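Local coordinates for protein L-Ala-D/L-Glu epimerase, a muconate lactonizing enzyme (Klebsiella pneumoniae subsp. pneumoniae MGH 78578, PDB 3FCP) that belongs to the muconate lactonizing enzyme family of the enolase superfamily, holding a magnesium ion in a barrel domain beside an N-terminal capping domain, at residues A[121-124]-A[125-129]. Sequence-based numbering, arbitrary orientation.
Sequences LGLP and VSALL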
loop_
_atom_site.group_PDB
_atom_site.type_symbol
_atom_site.label_atom_id
_atom_site.label_comp_id
_atom_site.label_asym_id
_atom_site.label_seq_id
_atom_site.Cartn_x
_atom_site.Cartn_y
_atom_site.Cartn_z
ATOM N N LEU A 121 36.957 -3.126 -36.149
ATOM C CA LEU A 121 36.459 -1.835 -36.615
ATOM C C LEU A 121 37.466 -0.723 -36.343
ATOM O O LEU A 121 37.208 0.446 -36.647
ATOM C CB LEU A 121 35.134 -1.497 -35.919
ATOM C CG LEU A 121 33.997 -2.499 -36.137
ATOM C CD1 LEU A 121 32.769 -2.096 -35.314
ATOM C CD2 LEU A 121 33.666 -2.561 -37.618
ATOM N N GLY A 122 38.603 -1.093 -35.759
ATOM C CA GLY A 122 39.629 -0.114 -35.440
ATOM C C GLY A 122 39.103 0.884 -34.427
ATOM O O GLY A 122 39.437 2.070 -34.470
ATOM N N LEU A 123 38.281 0.395 -33.503
ATOM C CA LEU A 123 37.677 1.247 -32.485
ATOM C C LEU A 123 37.778 0.663 -31.084
ATOM O O LEU A 123 37.757 -0.553 -30.906
ATOM C CB LEU A 123 36.198 1.476 -32.812
ATOM C CG LEU A 123 35.865 2.320 -34.044
ATOM C CD1 LEU A 123 34.377 2.230 -34.345
ATOM C CD2 LEU A 123 36.278 3.770 -33.795
ATOM N N PRO A 124 37.910 1.532 -30.067
ATOM C CA PRO A 124 37.998 1.035 -28.694
ATOM C C PRO A 124 36.604 0.553 -28.283
ATOM O O PRO A 124 35.603 1.001 -28.845
ATOM C CB PRO A 124 38.452 2.268 -27.907
ATOM C CG PRO A 124 37.873 3.413 -28.697
ATOM C CD PRO A 124 38.135 2.989 -30.122
ATOM N N VAL A 125 36.540 -0.352 -27.312
ATOM C CA VAL A 125 35.258 -0.878 -26.853
ATOM C C VAL A 125 34.296 0.237 -26.441
ATOM O O VAL A 125 33.095 0.158 -26.709
ATOM C CB VAL A 125 35.457 -1.854 -25.674
ATOM C CG1 VAL A 125 34.102 -2.300 -25.117
ATOM C CG2 VAL A 125 36.276 -3.050 -26.136
ATOM N N SER A 126 34.821 1.280 -25.797
ATOM C CA SER A 126 33.982 2.402 -25.365
ATOM C C SER A 126 33.202 2.992 -26.548
ATOM O O SER A 126 32.039 3.388 -26.409
ATOM C CB SER A 126 34.847 3.494 -24.710
ATOM O OG SER A 126 35.837 3.981 -25.604
ATOM N N ALA A 127 33.847 3.048 -27.711
ATOM C CA ALA A 127 33.214 3.572 -28.919
ATOM C C ALA A 127 32.113 2.623 -29.389
ATOM O O ALA A 127 31.070 3.063 -29.870
ATOM C CB ALA A 127 34.257 3.759 -30.032
ATOM N N LEU A 128 32.354 1.322 -29.266
ATOM C CA LEU A 128 31.353 0.337 -29.659
ATOM C C LEU A 128 30.158 0.457 -28.706
ATOM O O LEU A 128 29.042 0.081 -29.045
ATOM C CB LEU A 128 31.913 -1.089 -29.577
ATOM C CG LEU A 128 33.136 -1.508 -30.402
ATOM C CD1 LEU A 128 33.272 -3.026 -30.341
ATOM C CD2 LEU A 128 33.002 -1.055 -31.842
ATOM N N LEU A 129 30.399 0.978 -27.508
ATOM C CA LEU A 129 29.325 1.121 -26.529
ATOM C C LEU A 129 28.666 2.494 -26.611
ATOM O O LEU A 129 27.964 2.917 -25.694
ATOM C CB LEU A 129 29.859 0.848 -25.118
ATOM C CG LEU A 129 30.482 -0.543 -24.933
ATOM C CD1 LEU A 129 30.933 -0.713 -23.488
ATOM C CD2 LEU A 129 29.482 -1.632 -25.315
#
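Leu121 and Leu128 each turn CG beside the backbone N and opposite the carbonyl carbon (chi1 -60° in both), which brings one methyl of each to the other across the turn between two helices. There CD1 of Leu121 lies 3.6 Å from CD2 of Leu128, the two side chains passing at a slant. The same CD2 also comes within 4.2 Å of CB of Leu123, whose CB has the methyl of Ala127 as a second neighbour. Next along, the ring of Pro124 lies against the opening turn of helix 125-128: its CG is 3.9 Å from CB of Ala127 and 3.7 Å from OG of Ser126. That hydroxyl hydrogen-bonds Gln354 OE1; toward the ring carbons it makes only a van der Waals contact.

Pro124 is the N-cap residue, and its carbonyl starts the helix. Leu128 N donates to Pro124 O over 3.3 Å (153° at the hydrogen), while Ala127 N reaches the same oxygen at 2.9 Å through a weak, more bent bond (129°). On the other side of the turn, helix 103-121 ends in a Schellman motif with Gly122, at positive phi, as its C-prime residue; Leu123 N returns to Gly118 O and Gly122 N to Lys119 O.

His315 of helix 307-317 packs on Pro124, Val125 and Ser126, tying this part of the N-terminal family region to the C-terminal one. Leu121 and Leu123 pack on Leu123 and Leu121 of the second subunit, respectively. The chemistry is thus divided: backbone bonds finish one helix and begin the next, with one proline oxygen taking a bond from Leu128 N and a weak one from Ala127 N, while aliphatic groups pack across the turn, and Leu121 and Leu123 among them also reach the second subunit.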